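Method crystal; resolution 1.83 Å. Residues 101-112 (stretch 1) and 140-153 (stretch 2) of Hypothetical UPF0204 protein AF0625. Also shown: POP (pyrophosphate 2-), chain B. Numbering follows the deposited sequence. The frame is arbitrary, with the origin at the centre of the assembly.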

ATOM      1  N   ASP A 101       6.820  -9.275 -14.144  1.00 25.58           N
ATOM      2  CA  ASP A 101       7.912 -10.188 -13.819  1.00 25.31           C
ATOM      3  C   ASP A 101       7.854 -10.767 -12.418  1.00 25.03           C
ATOM      4  O   ASP A 101       8.506 -11.770 -12.136  1.00 23.88           O
ATOM      5  CB  ASP A 101       9.270  -9.499 -14.000  1.00 25.05           C
ATOM      6  CG  ASP A 101       9.668  -9.363 -15.453  1.00 25.54           C
ATOM      7  OD1 ASP A 101       9.033 -10.021 -16.306  1.00 26.05           O
ATOM      8  OD2 ASP A 101      10.625  -8.612 -15.737  1.00 24.44           O
ATOM      9  N   PHE A 102       7.088 -10.142 -11.532  1.00 24.04           N
ATOM     10  CA  PHE A 102       7.019 -10.652 -10.173  1.00 25.62           C
ATOM     11  C   PHE A 102       5.615 -10.755  -9.604  1.00 24.33           C
ATOM     12  O   PHE A 102       5.297 -10.176  -8.559  1.00 23.13           O
ATOM     13  CB  PHE A 102       7.936  -9.815  -9.278  1.00 28.72           C
ATOM     14  CG  PHE A 102       9.377  -9.876  -9.701  1.00 33.07           C
ATOM     15  CD1 PHE A 102      10.069 -11.085  -9.671  1.00 35.35           C
ATOM     16  CD2 PHE A 102      10.017  -8.754 -10.212  1.00 34.59           C
ATOM     17  CE1 PHE A 102      11.381 -11.177 -10.154  1.00 36.74           C
ATOM     18  CE2 PHE A 102      11.328  -8.834 -10.696  1.00 36.56           C
ATOM     19  CZ  PHE A 102      12.007 -10.050 -10.667  1.00 35.77           C
ATOM     20  N   GLY A 103       4.783 -11.516 -10.310  1.00 22.84           N
ATOM     21  CA  GLY A 103       3.416 -11.734  -9.880  1.00 22.18           C
ATOM     22  C   GLY A 103       2.361 -10.944 -10.623  1.00 20.75           C
ATOM     23  O   GLY A 103       2.637  -9.883 -11.183  1.00 20.20           O
ATOM     24  N   GLY A 104       1.142 -11.474 -10.625  1.00 20.25           N
ATOM     25  CA  GLY A 104       0.039 -10.801 -11.276  1.00 19.97           C
ATOM     26  C   GLY A 104       0.024 -10.849 -12.792  1.00 22.22           C
ATOM     27  O   GLY A 104       0.761 -11.614 -13.420  1.00 20.91           O
ATOM     28  N   LYS A 105      -0.826 -10.006 -13.370  1.00 21.60           N
ATOM     29  CA  LYS A 105      -0.992  -9.918 -14.818  1.00 22.72           C
ATOM     30  C   LYS A 105      -0.620  -8.532 -15.334  1.00 21.72           C
ATOM     31  O   LYS A 105      -0.693  -7.540 -14.603  1.00 18.80           O
ATOM     32  CB  LYS A 105      -2.448 -10.215 -15.184  1.00 23.63           C
ATOM     33  CG  LYS A 105      -2.948 -11.559 -14.683  1.00 28.60           C
ATOM     34  CD  LYS A 105      -4.427 -11.739 -14.992  1.00 33.40           C
ATOM     35  CE  LYS A 105      -4.878 -13.171 -14.748  1.00 36.55           C
ATOM     36  NZ  LYS A 105      -4.612 -13.632 -13.352  1.00 41.67           N
ATOM     37  N   PRO A 106      -0.225  -8.440 -16.614  1.00 21.66           N
ATOM     38  CA  PRO A 106       0.146  -7.142 -17.186  1.00 21.00           C
ATOM     39  C   PRO A 106      -1.032  -6.172 -17.148  1.00 20.19           C
ATOM     40  O   PRO A 106      -2.189  -6.594 -17.167  1.00 20.36           O
ATOM     41  CB  PRO A 106       0.536  -7.492 -18.622  1.00 20.02           C
ATOM     42  CG  PRO A 106       0.989  -8.917 -18.522  1.00 23.25           C
ATOM     43  CD  PRO A 106      -0.030  -9.522 -17.593  1.00 22.92           C
ATOM     44  N   TYR A 107      -0.729  -4.880 -17.079  1.00 17.64           N
ATOM     45  CA  TYR A 107      -1.751  -3.840 -17.080  1.00 18.62           C
ATOM     46  C   TYR A 107      -2.954  -4.135 -16.198  1.00 19.37           C
ATOM     47  O   TYR A 107      -4.093  -3.866 -16.580  1.00 19.59           O
ATOM     48  CB  TYR A 107      -2.217  -3.588 -18.516  1.00 17.36           C
ATOM     49  CG  TYR A 107      -1.099  -3.120 -19.418  1.00 17.20           C
ATOM     50  CD1 TYR A 107      -0.610  -1.815 -19.333  1.00 17.38           C
ATOM     51  CD2 TYR A 107      -0.491  -3.995 -20.318  1.00 17.08           C
ATOM     52  CE1 TYR A 107       0.458  -1.392 -20.121  1.00 16.63           C
ATOM     53  CE2 TYR A 107       0.579  -3.581 -21.109  1.00 16.47           C
ATOM     54  CZ  TYR A 107       1.046  -2.281 -21.004  1.00 18.07           C
ATOM     55  OH  TYR A 107       2.105  -1.863 -21.782  1.00 18.88           O
ATOM     56  N   SER A 108      -2.696  -4.687 -15.018  1.00 20.44           N
ATOM     57  CA  SER A 108      -3.754  -5.007 -14.066  1.00 20.30           C
ATOM     58  C   SER A 108      -3.357  -4.391 -12.723  1.00 18.13           C
ATOM     59  O   SER A 108      -2.205  -4.482 -12.306  1.00 16.99           O
ATOM     60  CB  SER A 108      -3.907  -6.523 -13.938  1.00 21.64           C
ATOM     61  OG  SER A 108      -5.049  -6.854 -13.169  1.00 25.20           O
ATOM     62  N   LEU A 109      -4.316  -3.766 -12.055  1.00 16.65           N
ATOM     63  CA  LEU A 109      -4.058  -3.102 -10.784  1.00 15.02           C
ATOM     64  C   LEU A 109      -4.928  -3.630  -9.651  1.00 16.28           C
ATOM     65  O   LEU A 109      -6.092  -3.957  -9.857  1.00 15.88           O
ATOM     66  CB  LEU A 109      -4.307  -1.599 -10.937  1.00 15.58           C
ATOM     67  CG  LEU A 109      -3.511  -0.822 -11.993  1.00 15.65           C
ATOM     68  CD1 LEU A 109      -4.097   0.580 -12.158  1.00 15.71           C
ATOM     69  CD2 LEU A 109      -2.047  -0.757 -11.572  1.00 13.56           C
ATOM     70  N   ALA A 110      -4.359  -3.707  -8.452  1.00 14.99           N
ATOM     71  CA  ALA A 110      -5.118  -4.155  -7.294  1.00 14.41           C
ATOM     72  C   ALA A 110      -5.869  -2.948  -6.742  1.00 13.15           C
ATOM     73  O   ALA A 110      -5.449  -1.805  -6.925  1.00 13.01           O
ATOM     74  CB  ALA A 110      -4.180  -4.724  -6.234  1.00 15.45           C
ATOM     75  N   LYS A 111      -6.993  -3.199  -6.085  1.00 13.59           N
ATOM     76  CA  LYS A 111      -7.783  -2.129  -5.497  1.00 14.37           C
ATOM     77  C   LYS A 111      -7.012  -1.544  -4.305  1.00 13.25           C
ATOM     78  O   LYS A 111      -6.682  -2.260  -3.369  1.00 14.01           O
ATOM     79  CB  LYS A 111      -9.131  -2.690  -5.024  1.00 12.93           C
ATOM     80  CG  LYS A 111     -10.048  -1.712  -4.287  1.00 16.71           C
ATOM     81  CD  LYS A 111     -10.679  -0.699  -5.216  1.00 17.54           C
ATOM     82  CE  LYS A 111     -11.833   0.024  -4.525  1.00 16.95           C
ATOM     83  NZ  LYS A 111     -12.487   1.023  -5.409  1.00 17.07           N
ATOM     84  N   PRO A 112      -6.699  -0.239  -4.337  1.00 13.01           N
ATOM     85  CA  PRO A 112      -5.963   0.359  -3.213  1.00 13.17           C
ATOM     86  C   PRO A 112      -6.855   0.665  -2.009  1.00 15.08           C
ATOM     87  O   PRO A 112      -8.076   0.547  -2.085  1.00 11.50           O
ATOM     88  CB  PRO A 112      -5.375   1.630  -3.823  1.00 15.29           C
ATOM     89  CG  PRO A 112      -6.411   2.027  -4.824  1.00 16.97           C
ATOM     90  CD  PRO A 112      -6.803   0.704  -5.464  1.00 12.74           C
ATOM     91  N   VAL A 140       6.400   2.984  -5.365  1.00 16.91           N
ATOM     92  CA  VAL A 140       5.425   3.149  -6.430  1.00 15.93           C
ATOM     93  C   VAL A 140       4.680   1.829  -6.579  1.00 16.44           C
ATOM     94  O   VAL A 140       5.064   0.818  -5.986  1.00 17.01           O
ATOM     95  CB  VAL A 140       6.110   3.483  -7.771  1.00 14.89           C
ATOM     96  CG1 VAL A 140       6.786   4.842  -7.683  1.00 15.66           C
ATOM     97  CG2 VAL A 140       7.122   2.400  -8.114  1.00 16.74           C
ATOM     98  N   THR A 141       3.605   1.840  -7.357  1.00 16.03           N
ATOM     99  CA  THR A 141       2.837   0.628  -7.604  1.00 15.52           C
ATOM    100  C   THR A 141       3.704  -0.315  -8.429  1.00 14.99           C
ATOM    101  O   THR A 141       4.274   0.090  -9.438  1.00 14.30           O
ATOM    102  CB  THR A 141       1.556   0.938  -8.394  1.00 14.77           C
ATOM    103  OG1 THR A 141       0.682   1.727  -7.579  1.00 17.14           O
ATOM    104  CG2 THR A 141       0.850  -0.340  -8.805  1.00 17.08           C
ATOM    105  N   HIS A 142       3.822  -1.558  -7.983  1.00 15.18           N
ATOM    106  CA  HIS A 142       4.612  -2.557  -8.691  1.00 16.59           C
ATOM    107  C   HIS A 142       4.430  -3.942  -8.085  1.00 17.09           C
ATOM    108  O   HIS A 142       4.015  -4.080  -6.934  1.00 14.68           O
ATOM    109  CB  HIS A 142       6.095  -2.194  -8.659  1.00 18.58           C
ATOM    110  CG  HIS A 142       6.705  -2.286  -7.297  1.00 21.59           C
ATOM    111  ND1 HIS A 142       7.793  -3.085  -7.022  1.00 24.82           N
ATOM    112  CD2 HIS A 142       6.370  -1.690  -6.128  1.00 23.36           C
ATOM    113  CE1 HIS A 142       8.099  -2.980  -5.739  1.00 26.08           C
ATOM    114  NE2 HIS A 142       7.250  -2.140  -5.175  1.00 25.21           N
ATOM    115  N   HIS A 143       4.755  -4.958  -8.884  1.00 17.63           N
ATOM    116  CA  HIS A 143       4.662  -6.357  -8.494  1.00 17.49           C
ATOM    117  C   HIS A 143       3.253  -6.845  -8.197  1.00 15.52           C
ATOM    118  O   HIS A 143       2.332  -6.051  -8.004  1.00 15.69           O
ATOM    119  CB  HIS A 143       5.571  -6.626  -7.288  1.00 19.45           C
ATOM    120  CG  HIS A 143       7.034  -6.573  -7.614  1.00 21.99           C
ATOM    121  ND1 HIS A 143       8.016  -6.827  -6.681  1.00 24.89           N
ATOM    122  CD2 HIS A 143       7.680  -6.301  -8.774  1.00 23.77           C
ATOM    123  CE1 HIS A 143       9.203  -6.715  -7.251  1.00 23.26           C
ATOM    124  NE2 HIS A 143       9.027  -6.398  -8.520  1.00 24.16           N
ATOM    125  N   GLY A 144       3.094  -8.164  -8.177  1.00 16.78           N
ATOM    126  CA  GLY A 144       1.797  -8.749  -7.887  1.00 14.50           C
ATOM    127  C   GLY A 144       1.536  -8.667  -6.393  1.00 16.03           C
ATOM    128  O   GLY A 144       2.394  -8.205  -5.642  1.00 16.51           O
ATOM    129  N   PRO A 145       0.356  -9.087  -5.925  1.00 15.28           N
ATOM    130  CA  PRO A 145      -0.729  -9.629  -6.747  1.00 16.60           C
ATOM    131  C   PRO A 145      -1.554  -8.499  -7.381  1.00 17.50           C
ATOM    132  O   PRO A 145      -1.805  -7.465  -6.757  1.00 17.64           O
ATOM    133  CB  PRO A 145      -1.522 -10.458  -5.742  1.00 16.64           C
ATOM    134  CG  PRO A 145      -1.420  -9.593  -4.487  1.00 16.81           C
ATOM    135  CD  PRO A 145       0.035  -9.180  -4.486  1.00 14.26           C
ATOM    136  N   SER A 146      -1.958  -8.683  -8.632  1.00 18.17           N
ATOM    137  CA  SER A 146      -2.742  -7.659  -9.305  1.00 17.63           C
ATOM    138  C   SER A 146      -4.236  -7.940  -9.219  1.00 17.55           C
ATOM    139  O   SER A 146      -5.050  -7.020  -9.282  1.00 17.12           O
ATOM    140  CB  SER A 146      -2.335  -7.558 -10.774  1.00 18.49           C
ATOM    141  OG  SER A 146      -2.572  -8.784 -11.433  1.00 15.56           O
ATOM    142  N   GLU A 147      -4.589  -9.212  -9.065  1.00 17.61           N
ATOM    143  CA  GLU A 147      -5.989  -9.598  -9.015  1.00 15.83           C
ATOM    144  C   GLU A 147      -6.587  -9.590  -7.612  1.00 15.05           C
ATOM    145  O   GLU A 147      -6.915 -10.635  -7.061  1.00 16.66           O
ATOM    146  CB  GLU A 147      -6.162 -10.974  -9.658  1.00 15.15           C
ATOM    147  CG  GLU A 147      -5.435 -11.110 -10.997  1.00 19.27           C
ATOM    148  CD  GLU A 147      -5.762  -9.995 -11.978  1.00 19.88           C
ATOM    149  OE1 GLU A 147      -6.933  -9.877 -12.390  1.00 23.85           O
ATOM    150  OE2 GLU A 147      -4.847  -9.231 -12.343  1.00 21.18           O
ATOM    151  N   ILE A 148      -6.720  -8.396  -7.044  1.00 15.99           N
ATOM    152  CA  ILE A 148      -7.296  -8.218  -5.714  1.00 15.80           C
ATOM    153  C   ILE A 148      -8.381  -7.156  -5.859  1.00 16.11           C
ATOM    154  O   ILE A 148      -8.100  -6.038  -6.289  1.00 16.39           O
ATOM    155  CB  ILE A 148      -6.244  -7.726  -4.693  1.00 15.76           C
ATOM    156  CG1 ILE A 148      -5.082  -8.725  -4.606  1.00 15.46           C
ATOM    157  CG2 ILE A 148      -6.897  -7.542  -3.324  1.00 14.73           C
ATOM    158  CD1 ILE A 148      -5.461 -10.113  -4.077  1.00 13.98           C
ATOM    159  N   SER A 149      -9.616  -7.516  -5.520  1.00 15.37           N
ATOM    160  CA  SER A 149     -10.751  -6.602  -5.633  1.00 15.74           C
ATOM    161  C   SER A 149     -11.036  -5.851  -4.344  1.00 14.45           C
ATOM    162  O   SER A 149     -11.590  -4.751  -4.365  1.00 16.05           O
ATOM    163  CB  SER A 149     -12.013  -7.368  -6.046  1.00 16.99           C
ATOM    164  OG  SER A 149     -11.891  -7.845  -7.367  1.00 25.88           O
ATOM    165  N   LYS A 150     -10.692  -6.458  -3.219  1.00 14.85           N
ATOM    166  CA  LYS A 150     -10.902  -5.802  -1.934  1.00 15.49           C
ATOM    167  C   LYS A 150      -9.832  -4.729  -1.796  1.00 17.07           C
ATOM    168  O   LYS A 150      -8.718  -4.900  -2.287  1.00 15.90           O
ATOM    169  CB  LYS A 150     -10.761  -6.811  -0.789  1.00 16.01           C
ATOM    170  CG  LYS A 150     -11.998  -7.657  -0.527  1.00 21.31           C
ATOM    171  CD  LYS A 150     -13.075  -6.854   0.181  1.00 21.99           C
ATOM    172  CE  LYS A 150     -14.379  -7.644   0.286  1.00 22.11           C
ATOM    173  NZ  LYS A 150     -14.179  -8.939   0.979  1.00 21.18           N
ATOM    174  N   PRO A 151     -10.158  -3.597  -1.147  1.00 17.03           N
ATOM    175  CA  PRO A 151      -9.139  -2.554  -0.991  1.00 15.70           C
ATOM    176  C   PRO A 151      -7.924  -3.159  -0.280  1.00 15.15           C
ATOM    177  O   PRO A 151      -8.074  -3.958   0.642  1.00 15.64           O
ATOM    178  CB  PRO A 151      -9.852  -1.508  -0.136  1.00 15.27           C
ATOM    179  CG  PRO A 151     -11.288  -1.634  -0.603  1.00 18.95           C
ATOM    180  CD  PRO A 151     -11.475  -3.136  -0.667  1.00 17.33           C
ATOM    181  N   SER A 152      -6.720  -2.795  -0.701  1.00 14.58           N
ATOM    182  CA  SER A 152      -5.545  -3.356  -0.052  1.00 13.62           C
ATOM    183  C   SER A 152      -4.280  -2.539  -0.244  1.00 12.12           C
ATOM    184  O   SER A 152      -4.253  -1.568  -0.995  1.00 13.14           O
ATOM    185  CB  SER A 152      -5.301  -4.785  -0.548  1.00 12.79           C
ATOM    186  OG  SER A 152      -4.855  -4.791  -1.894  1.00 14.07           O
ATOM    187  N   ALA A 153      -3.234  -2.952   0.462  1.00 14.56           N
ATOM    188  CA  ALA A 153      -1.929  -2.307   0.379  1.00 15.58           C
ATOM    189  C   ALA A 153      -0.922  -3.188   1.102  1.00 15.86           C
ATOM    190  O   ALA A 153      -1.301  -4.047   1.905  1.00 15.74           O
ATOM    191  CB  ALA A 153      -1.971  -0.909   1.019  1.00 15.29           C
TER
HETATM  192  P1  POP B3000       9.685 -10.139  -2.412  1.00 83.03           P
HETATM  193  O1  POP B3000      11.193 -10.332  -2.389  1.00 81.98           O
HETATM  194  O2  POP B3000       9.055 -11.135  -1.431  1.00 82.26           O
HETATM  195  O3  POP B3000       9.111 -10.416  -3.793  1.00 82.66           O
HETATM  196  O   POP B3000       9.250  -8.630  -1.870  1.00 82.09           O
HETATM  197  P2  POP B3000       9.425  -7.230  -2.748  1.00 82.67           P
HETATM  198  O4  POP B3000      10.120  -7.437  -4.067  1.00 81.93           O
HETATM  199  O5  POP B3000      10.182  -6.232  -1.935  1.00 81.57           O
HETATM  200  O6  POP B3000       7.910  -6.709  -2.904  1.00 82.05           O
HETATM  201  O   HOH W   1      -6.937  -6.405 -11.183  1.00 43.93           O
HETATM  202  O   HOH W   2      -8.506  -4.684  -8.961  1.00 23.57           O

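The two stretches, neither containing a helix, bury 781 Å² between them and are joined mainly by backbone hydrogen bonds spaced along their length. At one end Gly144 N donates to Phe102 O (3.0 Å, 171° at the hydrogen). The chains are nearly in contact here, with Gly103 CA 3.9 Å from Gly144 CA. An ideal CB on Gly144 would lie 2.5 Å from Gly103 C, and one on Gly104 2.7 Å from Ser146 OG, so glycine suits both sites; the phi of 75° at Gly104 favours it as well. Beside this point Phe102 CB sits over the face of the His143 ring, 3.6 Å from its centroid and 11° off the normal, while the two rings meet offset edge-to-face, their planes at 64°. Near the plane of the imidazole, His143 CE1 lies 3.4 Å from pyrophosphate O4.

Further along, Ser146 OG serves in both roles: it accepts from Lys105 N (2.9 Å, 162°) and donates to Glu147 OE2 in a very short bond of 2.5 Å. Ser108 OG also donates to Glu147 OE2 (2.5 Å), so one carboxylate oxygen collects a hydroxyl from each stretch. Glu147 reaches it by folding back, all three chi angles lying between -47° and -64°, although its CA-to-CB bond points away. Lys105 NZ stays 4.5 Å from Glu147 OE1, beyond a salt bridge.

Water 1 donates to Ser108 OG (2.8 Å) and can reach Ser146 O (2.7 Å). Leu109 O and Ser146 O, 3.3 Å apart, are both acceptors and cannot bond directly.

The small side chain of Ala110 packs its CB 4.0 Å from Ile148 CB. Beyond it, Lys111 uses both backbone polar atoms: its N donates to Ile148 O (3.1 Å, 166°), and its O accepts from Ser152 N (2.7 Å, with a more bent 135°).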